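Local coordinates for DNA alpha-glucosyltransferase (Enterobacteria phage T4, PDB 1XV5), which belongs to the GT-B clan of glycosyltransferases, enzymes built from two Rossmann-like domains, and holds uridine-5'-diphosphate in a pocket in this structure, at residues V132-D143 with E167-P177; W209-F218 with G291-Q299. All coordinates share one frame; numbering follows the deposited sequence.

The two contacts belong to the two parallel sheets of a GT-B enzyme, one in each Rossmann-like half. Contact 1 pairs an outermost strand, 172-174, of the first sheet with its neighbour; contact 2 joins the loop leaving a strand of the second sheet to the start of helix 212-223. Their centres lie 29 Å apart, yet their nearest atoms come to about 5 Å without touching. Contact 2 reaches uridine-5'-diphosphate directly, through K210 NZ at 2.9 Å from its O1B. Contact 1 stays a step back: the side chain of P177, at its end, is about 6 Å from the ligand.

Contact 1: residues V132-D143 with E167-P177; sequences VRRADVIFSHSD and EEAPTVYNFQP
Y173 N points almost straight at I138 O (2.8 Å, N-H...O angle 174°), and S140 N returns to Y173 O at 2.9 Å. A more bent bond from F175 N to S140 O, 3.2 Å, completes the pairing of parallel strands 137-140 and 172-174. With helix 146-155 between them they form a beta-alpha-beta unit at the edge of the first Rossmann-like sheet.

Side chains alternate between two faces. I138, V172 and S140 lie under helix 146-155, where branched aliphatic residues fill the space between sheet and helix; I138 CD1 extends to P170 CG, 3.6 Å away. F139 and Y173 occupy the other face, beneath I398 of helix 388-399, with F139 CD2 3.7 Å from Y173 CB.

Beyond the strands, F175 carries CG between its own N and carbonyl carbon (chi1 86°), which lays the ring beside S140 and against H141. F175 CZ lies over one imidazole face, shifted to its rim, in an offset stack, centroids 4.4 Å apart and planes at 30°, while P177 CD meets the imidazole edge. S305 OG, bonded to H141 ND1, holds that ring from outside. At the far end R133, also paired with E129, takes E167 OE1 near its guanidinium plane in a salt bridge.

N174 suits the strand's exit because its amide can both give and accept: OD1 is bonded to R304 NH1, and ND2 gives a weak bond to H141 O. The same ND2 donates to a water that in turn donates hydrogen bonds to D143 OD1 and, at 2.8 Å, to S140 OG, a hydroxyl also bonded to N148 OD1.

Contact 2: residues W209-F218 with G291-Q299; sequences WKGFYQMFDF and GYQLSKLNQ. With UDP (uridine-5'-diphosphate), chain C.
W209 O is held by two groups of the loop that follows strand 288-293: K296 N donates to it at 2.9 Å with an N-H...O angle of 159°, and the CA-H of S295 comes in as a weaker partner, CA to O 3.1 Å. One residue on, K210 O accepts a hydrogen bond from a water that also donates to S295 OG. A short hydroxyl side chain fits here, since S295 OG is also bonded to E307 OE1. Q293 OE1 accepts S295 N and so ties the loop back to the chain just before it.

G211 is the N-cap of helix 212-223. Its positive phi (74°) is easy for glycine, and its bare CA lies against L294 O where a CB would collide.

Apolar groups flank this backbone pairing. L297 CD2 sits over one face of the W209 indole, 3.6 Å from the centroid of the six-membered ring, a CH-pi contact between side chains that run side by side. Farther along the helix M215 bends at chi2 (66°) and lays its tip across Y292: CE is over the ring centre, 3.5 Å from the centroid, and SD is nearer the rim at 3.8 Å, making a Met-aromatic contact. Y292 OH in turn meets the edge of F218, and I361 of helix 354-365 touches both side chains.

K210 runs past S295 OG to the ligand. Its NZ donates to O1B of uridine-5'-diphosphate at 2.9 Å, more weakly to O3A, and pairs with E307 OE2; its positive charge probably offsets the negative charge of the diphosphate. K210 thus joins R47 of the first Rossmann-like half and R205, T309 and E312 of the second around a ligand in the cleft between them, as is characteristic of the GT-B fold.

Contact 1: residues V132-D143 with E167-P177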
loop_
_atom_site.group_PDB
_atom_site.type_symbol
_atom_site.label_atom_id
_atom_site.label_comp_id
_atom_site.label_asym_id
_atom_site.label_seq_id
_atom_site.Cartn_x
_atom_site.Cartn_y
_atom_site.Cartn_z
ATOM N N VAL A 132 -1.358 15.923 14.043
ATOM C CA VAL A 132 -1.030 15.014 15.134
ATOM C C VAL A 132 -1.490 15.561 16.485
ATOM O O VAL A 132 -1.978 14.811 17.330
ATOM C CB VAL A 132 0.494 14.746 15.187
ATOM C CG1 VAL A 132 0.852 13.968 16.446
ATOM C CG2 VAL A 132 0.922 13.966 13.949
ATOM N N ARG A 133 -1.345 16.867 16.684
ATOM C CA ARG A 133 -1.739 17.480 17.948
ATOM C C ARG A 133 -3.249 17.478 18.185
ATOM O O ARG A 133 -3.702 17.484 19.329
ATOM C CB ARG A 133 -1.193 18.906 18.028
ATOM C CG ARG A 133 0.328 18.963 18.073
ATOM C CD ARG A 133 0.849 20.391 18.151
ATOM N NE ARG A 133 2.311 20.432 18.181
ATOM C CZ ARG A 133 3.051 20.025 19.207
ATOM N NH1 ARG A 133 2.473 19.547 20.301
ATOM N NH2 ARG A 133 4.374 20.089 19.136
ATOM N N ARG A 134 -4.026 17.462 17.108
ATOM C CA ARG A 134 -5.481 17.450 17.229
ATOM C C ARG A 134 -6.007 16.025 17.363
ATOM O O ARG A 134 -7.079 15.795 17.920
ATOM C CB ARG A 134 -6.125 18.108 16.003
ATOM C CG ARG A 134 -7.647 17.981 15.954
ATOM C CD ARG A 134 -8.305 18.682 17.134
ATOM N NE ARG A 134 -9.760 18.520 17.150
ATOM C CZ ARG A 134 -10.396 17.415 17.527
ATOM N NH1 ARG A 134 -11.722 17.372 17.505
ATOM N NH2 ARG A 134 -9.713 16.353 17.933
ATOM N N ALA A 135 -5.238 15.073 16.853
ATOM C CA ALA A 135 -5.629 13.671 16.882
ATOM C C ALA A 135 -5.917 13.111 18.270
ATOM O O ALA A 135 -5.203 13.386 19.232
ATOM C CB ALA A 135 -4.555 12.825 16.206
ATOM N N ASP A 136 -6.978 12.316 18.353
ATOM C CA ASP A 136 -7.363 11.666 19.597
ATOM C C ASP A 136 -6.811 10.247 19.545
ATOM O O ASP A 136 -6.662 9.583 20.571
ATOM C CB ASP A 136 -8.884 11.625 19.736
ATOM C CG ASP A 136 -9.490 13.006 19.865
ATOM O OD1 ASP A 136 -10.140 13.470 18.906
ATOM O OD2 ASP A 136 -9.306 13.633 20.929
ATOM N N VAL A 137 -6.513 9.794 18.330
ATOM C CA VAL A 137 -5.968 8.461 18.096
ATOM C C VAL A 137 -4.972 8.557 16.943
ATOM O O VAL A 137 -5.277 9.137 15.900
ATOM C CB VAL A 137 -7.075 7.456 17.696
ATOM C CG1 VAL A 137 -6.478 6.062 17.530
ATOM C CG2 VAL A 137 -8.181 7.440 18.748
ATOM N N ILE A 138 -3.788 7.982 17.132
ATOM C CA ILE A 138 -2.748 8.011 16.107
ATOM C C ILE A 138 -2.257 6.601 15.789
ATOM O O ILE A 138 -2.015 5.810 16.701
ATOM C CB ILE A 138 -1.542 8.842 16.578
ATOM C CG1 ILE A 138 -2.002 10.247 16.973
ATOM C CG2 ILE A 138 -0.490 8.910 15.476
ATOM C CD1 ILE A 138 -0.929 11.057 17.674
ATOM N N PHE A 139 -2.108 6.302 14.499
ATOM C CA PHE A 139 -1.633 4.991 14.043
ATOM C C PHE A 139 -0.412 5.123 13.128
ATOM O O PHE A 139 -0.297 6.090 12.368
ATOM C CB PHE A 139 -2.699 4.257 13.224
ATOM C CG PHE A 139 -3.870 3.748 14.014
ATOM C CD1 PHE A 139 -5.075 4.445 14.020
ATOM C CD2 PHE A 139 -3.802 2.528 14.679
ATOM C CE1 PHE A 139 -6.197 3.929 14.668
ATOM C CE2 PHE A 139 -4.917 2.004 15.330
ATOM C CZ PHE A 139 -6.118 2.704 15.322
ATOM N N SER A 140 0.481 4.136 13.187
ATOM C CA SER A 140 1.663 4.105 12.325
ATOM C C SER A 140 1.978 2.646 11.997
ATOM O O SER A 140 1.504 1.739 12.676
ATOM C CB SER A 140 2.872 4.749 13.007
ATOM O OG SER A 140 3.456 3.878 13.958
ATOM N N HIS A 141 2.782 2.428 10.963
ATOM C CA HIS A 141 3.145 1.075 10.542
ATOM C C HIS A 141 4.188 0.397 11.429
ATOM O O HIS A 141 4.338 -0.824 11.387
ATOM C CB HIS A 141 3.683 1.088 9.108
ATOM C CG HIS A 141 2.629 1.235 8.055
ATOM N ND1 HIS A 141 1.660 0.282 7.829
ATOM C CD2 HIS A 141 2.419 2.209 7.139
ATOM C CE1 HIS A 141 0.900 0.661 6.817
ATOM N NE2 HIS A 141 1.340 1.827 6.379
ATOM N N SER A 142 4.912 1.175 12.229
ATOM C CA SER A 142 5.950 0.583 13.069
ATOM C C SER A 142 6.322 1.399 14.301
ATOM O O SER A 142 6.429 2.625 14.243
ATOM C CB SER A 142 7.205 0.342 12.226
ATOM O OG SER A 142 8.276 -0.149 13.016
ATOM N N ASP A 143 6.523 0.706 15.418
ATOM C CA ASP A 143 6.906 1.366 16.659
ATOM C C ASP A 143 8.306 1.965 16.509
ATOM O O ASP A 143 8.657 2.922 17.200
ATOM C CB ASP A 143 6.922 0.370 17.830
ATOM C CG ASP A 143 5.554 -0.228 18.122
ATOM O OD1 ASP A 143 4.535 0.464 17.929
ATOM O OD2 ASP A 143 5.498 -1.396 18.571
ATOM N N GLU A 167 4.610 18.132 28.569
ATOM C CA GLU A 167 3.704 17.545 27.585
ATOM C C GLU A 167 4.176 16.206 27.022
ATOM O O GLU A 167 4.940 16.164 26.056
ATOM C CB GLU A 167 3.486 18.526 26.431
ATOM C CG GLU A 167 2.402 18.104 25.453
ATOM C CD GLU A 167 2.291 19.040 24.264
ATOM O OE1 GLU A 167 1.334 18.891 23.476
ATOM O OE2 GLU A 167 3.164 19.921 24.115
ATOM N N GLU A 168 3.718 15.113 27.624
ATOM C CA GLU A 168 4.086 13.782 27.156
ATOM C C GLU A 168 3.557 13.569 25.746
ATOM O O GLU A 168 2.454 14.006 25.417
ATOM C CB GLU A 168 3.494 12.703 28.064
ATOM C CG GLU A 168 4.141 12.581 29.428
ATOM C CD GLU A 168 3.566 11.428 30.226
ATOM O OE1 GLU A 168 2.353 11.463 30.530
ATOM O OE2 GLU A 168 4.323 10.485 30.544
ATOM N N ALA A 169 4.341 12.896 24.914
ATOM C CA ALA A 169 3.922 12.622 23.548
ATOM C C ALA A 169 2.692 11.725 23.599
ATOM O O ALA A 169 2.554 10.898 24.503
ATOM C CB ALA A 169 5.044 11.931 22.782
ATOM N N PRO A 170 1.771 11.889 22.638
ATOM C CA PRO A 170 0.563 11.063 22.615
ATOM C C PRO A 170 0.906 9.630 22.213
ATOM O O PRO A 170 1.966 9.375 21.641
ATOM C CB PRO A 170 -0.313 11.770 21.588
ATOM C CG PRO A 170 0.691 12.313 20.624
ATOM C CD PRO A 170 1.757 12.872 21.541
ATOM N N THR A 171 0.010 8.700 22.517
ATOM C CA THR A 171 0.231 7.299 22.191
ATOM C C THR A 171 0.051 7.026 20.702
ATOM O O THR A 171 -0.878 7.534 20.076
ATOM C CB THR A 171 -0.748 6.393 22.962
ATOM O OG1 THR A 171 -0.635 6.647 24.369
ATOM C CG2 THR A 171 -0.442 4.929 22.687
ATOM N N VAL A 172 0.954 6.230 20.137
ATOM C CA VAL A 172 0.867 5.860 18.729
ATOM C C VAL A 172 0.645 4.356 18.692
ATOM O O VAL A 172 1.438 3.589 19.243
ATOM C CB VAL A 172 2.165 6.183 17.951
ATOM C CG1 VAL A 172 2.018 5.741 16.489
ATOM C CG2 VAL A 172 2.462 7.678 18.025
ATOM N N TYR A 173 -0.440 3.941 18.051
ATOM C CA TYR A 173 -0.777 2.530 17.950
ATOM C C TYR A 173 -0.324 1.951 16.623
ATOM O O TYR A 173 -0.297 2.642 15.607
ATOM C CB TYR A 173 -2.286 2.345 18.071
ATOM C CG TYR A 173 -2.861 2.839 19.374
ATOM C CD1 TYR A 173 -2.789 2.061 20.529
ATOM C CD2 TYR A 173 -3.472 4.089 19.455
ATOM C CE1 TYR A 173 -3.314 2.515 21.733
ATOM C CE2 TYR A 173 -4.000 4.554 20.655
ATOM C CZ TYR A 173 -3.917 3.761 21.789
ATOM O OH TYR A 173 -4.444 4.215 22.977
ATOM N N ASN A 174 0.023 0.673 16.626
ATOM C CA ASN A 174 0.435 0.032 15.394
ATOM C C ASN A 174 -0.817 -0.397 14.642
ATOM O O ASN A 174 -1.858 -0.650 15.249
ATOM C CB ASN A 174 1.294 -1.193 15.687
ATOM C CG ASN A 174 1.774 -1.873 14.426
ATOM O OD1 ASN A 174 1.215 -2.885 13.996
ATOM N ND2 ASN A 174 2.810 -1.310 13.814
ATOM N N PHE A 175 -0.716 -0.473 13.320
ATOM C CA PHE A 175 -1.833 -0.904 12.496
ATOM C C PHE A 175 -1.290 -1.549 11.232
ATOM O O PHE A 175 -0.126 -1.349 10.874
ATOM C CB PHE A 175 -2.723 0.287 12.112
ATOM C CG PHE A 175 -2.265 1.021 10.873
ATOM C CD1 PHE A 175 -2.870 0.780 9.642
ATOM C CD2 PHE A 175 -1.227 1.943 10.940
ATOM C CE1 PHE A 175 -2.450 1.450 8.489
ATOM C CE2 PHE A 175 -0.795 2.620 9.798
ATOM C CZ PHE A 175 -1.410 2.373 8.568
ATOM N N GLN A 176 -2.133 -2.340 10.579
ATOM C CA GLN A 176 -1.785 -2.977 9.314
ATOM C C GLN A 176 -2.812 -2.445 8.329
ATOM O O GLN A 176 -3.970 -2.252 8.694
ATOM C CB GLN A 176 -1.954 -4.495 9.376
ATOM C CG GLN A 176 -1.064 -5.216 10.349
ATOM C CD GLN A 176 -1.459 -6.674 10.473
ATOM O OE1 GLN A 176 -1.237 -7.477 9.558
ATOM N NE2 GLN A 176 -2.066 -7.022 11.599
ATOM N N PRO A 177 -2.407 -2.190 7.075
ATOM C CA PRO A 177 -3.339 -1.686 6.055
ATOM C C PRO A 177 -4.122 -2.898 5.531
ATOM O O PRO A 177 -3.594 -3.702 4.758
ATOM C CB PRO A 177 -2.406 -1.076 5.015
ATOM C CG PRO A 177 -1.194 -1.959 5.092
ATOM C CD PRO A 177 -1.017 -2.199 6.575
HETATM O O HOH W 1 -4.840 7.510 22.330
HETATM O O HOH W 2 -3.350 8.365 20.119
HETATM O O HOH W 3 3.315 1.277 15.095
HETATM O O HOH W 4 2.325 -3.178 11.389
#

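Contact 2: residues W209-F218 with G291-Q299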
loop_
_atom_site.group_PDB
_atom_site.type_symbol
_atom_site.label_atom_id
_atom_site.label_comp_id
_atom_site.label_asym_id
_atom_site.label_seq_id
_atom_site.Cartn_x
_atom_site.Cartn_y
_atom_site.Cartn_z
ATOM N N TRP A 209 13.075 0.937 -3.206
ATOM C CA TRP A 209 12.819 -0.053 -2.158
ATOM C C TRP A 209 11.703 -1.026 -2.522
ATOM O O TRP A 209 11.432 -1.970 -1.779
ATOM C CB TRP A 209 12.543 0.592 -0.785
ATOM C CG TRP A 209 11.391 1.544 -0.657
ATOM C CD1 TRP A 209 11.458 2.910 -0.670
ATOM C CD2 TRP A 209 10.024 1.215 -0.369
ATOM N NE1 TRP A 209 10.224 3.449 -0.397
ATOM C CE2 TRP A 209 9.326 2.432 -0.208
ATOM C CE3 TRP A 209 9.323 0.008 -0.225
ATOM C CZ2 TRP A 209 7.955 2.479 0.092
ATOM C CZ3 TRP A 209 7.958 0.057 0.075
ATOM C CH2 TRP A 209 7.294 1.285 0.230
ATOM N N LYS A 210 11.070 -0.807 -3.673
ATOM C CA LYS A 210 10.010 -1.699 -4.135
ATOM C C LYS A 210 10.655 -2.899 -4.814
ATOM O O LYS A 210 9.976 -3.855 -5.186
ATOM C CB LYS A 210 9.088 -0.978 -5.124
ATOM C CG LYS A 210 8.256 0.137 -4.505
ATOM C CD LYS A 210 7.146 -0.394 -3.599
ATOM C CE LYS A 210 6.287 0.752 -3.077
ATOM N NZ LYS A 210 5.151 0.313 -2.209
ATOM N N GLY A 211 11.972 -2.822 -4.993
ATOM C CA GLY A 211 12.723 -3.915 -5.592
ATOM C C GLY A 211 12.633 -4.186 -7.083
ATOM O O GLY A 211 12.786 -5.332 -7.501
ATOM N N PHE A 212 12.407 -3.166 -7.908
ATOM C CA PHE A 212 12.324 -3.433 -9.336
ATOM C C PHE A 212 13.674 -3.819 -9.948
ATOM O O PHE A 212 13.720 -4.604 -10.891
ATOM C CB PHE A 212 11.687 -2.256 -10.106
ATOM C CG PHE A 212 12.403 -0.938 -9.958
ATOM C CD1 PHE A 212 11.997 -0.014 -8.999
ATOM C CD2 PHE A 212 13.452 -0.603 -10.808
ATOM C CE1 PHE A 212 12.624 1.232 -8.891
ATOM C CE2 PHE A 212 14.087 0.636 -10.711
ATOM C CZ PHE A 212 13.670 1.555 -9.750
ATOM N N TYR A 213 14.775 -3.299 -9.411
ATOM C CA TYR A 213 16.081 -3.662 -9.961
ATOM C C TYR A 213 16.331 -5.151 -9.775
ATOM O O TYR A 213 16.945 -5.799 -10.624
ATOM C CB TYR A 213 17.208 -2.879 -9.283
ATOM C CG TYR A 213 17.394 -1.488 -9.828
ATOM C CD1 TYR A 213 17.236 -0.370 -9.012
ATOM C CD2 TYR A 213 17.716 -1.286 -11.171
ATOM C CE1 TYR A 213 17.392 0.922 -9.518
ATOM C CE2 TYR A 213 17.871 -0.001 -11.690
ATOM C CZ TYR A 213 17.708 1.098 -10.858
ATOM O OH TYR A 213 17.857 2.375 -11.367
ATOM N N GLN A 214 15.854 -5.689 -8.658
ATOM C CA GLN A 214 16.027 -7.104 -8.375
ATOM C C GLN A 214 15.214 -7.963 -9.340
ATOM O O GLN A 214 15.598 -9.094 -9.656
ATOM C CB GLN A 214 15.655 -7.397 -6.916
ATOM C CG GLN A 214 16.717 -6.919 -5.911
ATOM C CD GLN A 214 16.873 -5.398 -5.848
ATOM O OE1 GLN A 214 17.977 -4.886 -5.645
ATOM N NE2 GLN A 214 15.770 -4.677 -6.003
ATOM N N MET A 215 14.099 -7.422 -9.823
ATOM C CA MET A 215 13.271 -8.150 -10.779
ATOM C C MET A 215 14.001 -8.194 -12.129
ATOM O O MET A 215 14.044 -9.235 -12.791
ATOM C CB MET A 215 11.910 -7.466 -10.941
ATOM C CG MET A 215 10.883 -8.304 -11.697
ATOM S SD MET A 215 10.414 -9.810 -10.802
ATOM C CE MET A 215 9.733 -10.798 -12.135
ATOM N N PHE A 216 14.573 -7.062 -12.535
ATOM C CA PHE A 216 15.319 -7.002 -13.792
ATOM C C PHE A 216 16.463 -8.008 -13.730
ATOM O O PHE A 216 16.744 -8.715 -14.700
ATOM C CB PHE A 216 15.917 -5.606 -14.013
ATOM C CG PHE A 216 14.930 -4.578 -14.494
ATOM C CD1 PHE A 216 14.222 -4.767 -15.678
ATOM C CD2 PHE A 216 14.740 -3.396 -13.782
ATOM C CE1 PHE A 216 13.341 -3.791 -16.147
ATOM C CE2 PHE A 216 13.864 -2.417 -14.245
ATOM C CZ PHE A 216 13.164 -2.615 -15.427
ATOM N N ASP A 217 17.117 -8.061 -12.573
ATOM C CA ASP A 217 18.250 -8.954 -12.354
ATOM C C ASP A 217 17.805 -10.412 -12.450
ATOM O O ASP A 217 18.453 -11.227 -13.111
ATOM C CB ASP A 217 18.858 -8.686 -10.974
ATOM C CG ASP A 217 20.239 -9.303 -10.806
ATOM O OD1 ASP A 217 20.566 -9.734 -9.681
ATOM O OD2 ASP A 217 21.005 -9.339 -11.789
ATOM N N PHE A 218 16.693 -10.734 -11.797
ATOM C CA PHE A 218 16.179 -12.099 -11.811
ATOM C C PHE A 218 15.770 -12.512 -13.222
ATOM O O PHE A 218 15.948 -13.662 -13.613
ATOM C CB PHE A 218 14.985 -12.229 -10.858
ATOM C CG PHE A 218 14.574 -13.655 -10.585
ATOM C CD1 PHE A 218 15.493 -14.578 -10.091
ATOM C CD2 PHE A 218 13.262 -14.065 -10.791
ATOM C CE1 PHE A 218 15.106 -15.891 -9.803
ATOM C CE2 PHE A 218 12.864 -15.371 -10.508
ATOM C CZ PHE A 218 13.786 -16.286 -10.012
ATOM N N GLY A 291 3.569 -14.018 -9.271
ATOM C CA GLY A 291 3.500 -12.593 -9.005
ATOM C C GLY A 291 4.652 -12.219 -8.095
ATOM O O GLY A 291 4.989 -12.962 -7.169
ATOM N N TYR A 292 5.245 -11.057 -8.342
ATOM C CA TYR A 292 6.383 -10.605 -7.562
ATOM C C TYR A 292 6.148 -9.289 -6.842
ATOM O O TYR A 292 5.639 -8.332 -7.416
ATOM C CB TYR A 292 7.601 -10.447 -8.471
ATOM C CG TYR A 292 8.067 -11.733 -9.109
ATOM C CD1 TYR A 292 9.292 -12.300 -8.759
ATOM C CD2 TYR A 292 7.284 -12.386 -10.059
ATOM C CE1 TYR A 292 9.729 -13.491 -9.343
ATOM C CE2 TYR A 292 7.709 -13.578 -10.650
ATOM C CZ TYR A 292 8.933 -14.122 -10.286
ATOM O OH TYR A 292 9.358 -15.300 -10.864
ATOM N N GLN A 293 6.535 -9.259 -5.575
ATOM C CA GLN A 293 6.423 -8.062 -4.754
ATOM C C GLN A 293 7.721 -8.136 -3.974
ATOM O O GLN A 293 7.838 -8.890 -3.008
ATOM C CB GLN A 293 5.211 -8.156 -3.828
ATOM C CG GLN A 293 4.628 -6.799 -3.463
ATOM C CD GLN A 293 5.470 -6.048 -2.451
ATOM O OE1 GLN A 293 6.643 -6.353 -2.247
ATOM N NE2 GLN A 293 4.871 -5.051 -1.816
ATOM N N LEU A 294 8.708 -7.366 -4.418
ATOM C CA LEU A 294 10.024 -7.412 -3.808
ATOM C C LEU A 294 10.409 -6.237 -2.920
ATOM O O LEU A 294 11.583 -5.862 -2.853
ATOM C CB LEU A 294 11.066 -7.607 -4.914
ATOM C CG LEU A 294 10.778 -8.790 -5.848
ATOM C CD1 LEU A 294 11.819 -8.835 -6.963
ATOM C CD2 LEU A 294 10.776 -10.096 -5.054
ATOM N N SER A 295 9.435 -5.664 -2.224
ATOM C CA SER A 295 9.731 -4.553 -1.329
ATOM C C SER A 295 10.728 -5.027 -0.275
ATOM O O SER A 295 10.612 -6.130 0.266
ATOM C CB SER A 295 8.454 -4.034 -0.668
ATOM O OG SER A 295 7.683 -3.318 -1.617
ATOM N N LYS A 296 11.706 -4.176 0.007
ATOM C CA LYS A 296 12.774 -4.503 0.944
ATOM C C LYS A 296 13.067 -3.375 1.925
ATOM O O LYS A 296 14.220 -2.955 2.082
ATOM C CB LYS A 296 14.032 -4.832 0.141
ATOM C CG LYS A 296 14.373 -3.754 -0.893
ATOM C CD LYS A 296 15.093 -4.332 -2.099
ATOM C CE LYS A 296 16.438 -4.914 -1.714
ATOM N NZ LYS A 296 17.113 -5.534 -2.883
ATOM N N LEU A 297 12.023 -2.887 2.588
ATOM C CA LEU A 297 12.179 -1.814 3.560
ATOM C C LEU A 297 13.117 -2.230 4.682
ATOM O O LEU A 297 13.206 -3.410 5.030
ATOM C CB LEU A 297 10.825 -1.445 4.176
ATOM C CG LEU A 297 9.826 -0.691 3.301
ATOM C CD1 LEU A 297 8.480 -0.642 4.007
ATOM C CD2 LEU A 297 10.342 0.718 3.014
ATOM N N ASN A 298 13.819 -1.257 5.248
ATOM C CA ASN A 298 14.709 -1.549 6.359
ATOM C C ASN A 298 13.837 -2.062 7.503
ATOM O O ASN A 298 12.679 -1.662 7.645
ATOM C CB ASN A 298 15.455 -0.291 6.799
ATOM C CG ASN A 298 16.375 -0.545 7.978
ATOM O OD1 ASN A 298 15.922 -0.691 9.115
ATOM N ND2 ASN A 298 17.676 -0.612 7.711
ATOM N N GLN A 299 14.411 -2.950 8.304
ATOM C CA GLN A 299 13.743 -3.566 9.442
ATOM C C GLN A 299 12.978 -2.593 10.344
ATOM O O GLN A 299 11.907 -2.922 10.849
ATOM C CB GLN A 299 14.793 -4.315 10.268
ATOM C CG GLN A 299 14.251 -5.121 11.424
ATOM C CD GLN A 299 15.364 -5.736 12.249
ATOM O OE1 GLN A 299 16.277 -6.362 11.709
ATOM N NE2 GLN A 299 15.292 -5.562 13.564
HETATM N N1 UDP C . -1.791 0.506 -7.723
HETATM C C2 UDP C . -2.627 0.655 -8.811
HETATM N N3 UDP C . -2.021 1.139 -9.943
HETATM C C4 UDP C . -0.688 1.473 -10.093
HETATM C C5 UDP C . 0.112 1.278 -8.923
HETATM C C6 UDP C . -0.454 0.815 -7.804
HETATM O O2 UDP C . -3.813 0.370 -8.777
HETATM O O4 UDP C . -0.288 1.896 -11.177
HETATM C "C1'" UDP C . -2.384 0.015 -6.475
HETATM C "C2'" UDP C . -1.785 -1.286 -5.951
HETATM O "O2'" UDP C . -2.329 -2.403 -6.622
HETATM C "C3'" UDP C . -2.175 -1.186 -4.482
HETATM C "C4'" UDP C . -1.921 0.293 -4.196
HETATM O "O4'" UDP C . -2.128 0.968 -5.466
HETATM O "O3'" UDP C . -3.565 -1.478 -4.341
HETATM C "C5'" UDP C . -0.534 0.616 -3.676
HETATM O "O5'" UDP C . -0.452 0.292 -2.293
HETATM P PA UDP C . 0.796 -0.471 -1.656
HETATM O O1A UDP C . 0.484 -0.605 -0.218
HETATM O O2A UDP C . 1.070 -1.693 -2.456
HETATM O O3A UDP C . 2.076 0.530 -1.858
HETATM P PB UDP C . 2.194 2.164 -1.872
HETATM O O1B UDP C . 3.505 2.500 -1.259
HETATM O O2B UDP C . 1.899 2.629 -3.246
HETATM O O3B UDP C . 1.038 2.656 -0.901
HETATM O O HOH W 5 7.374 -4.195 -4.272
#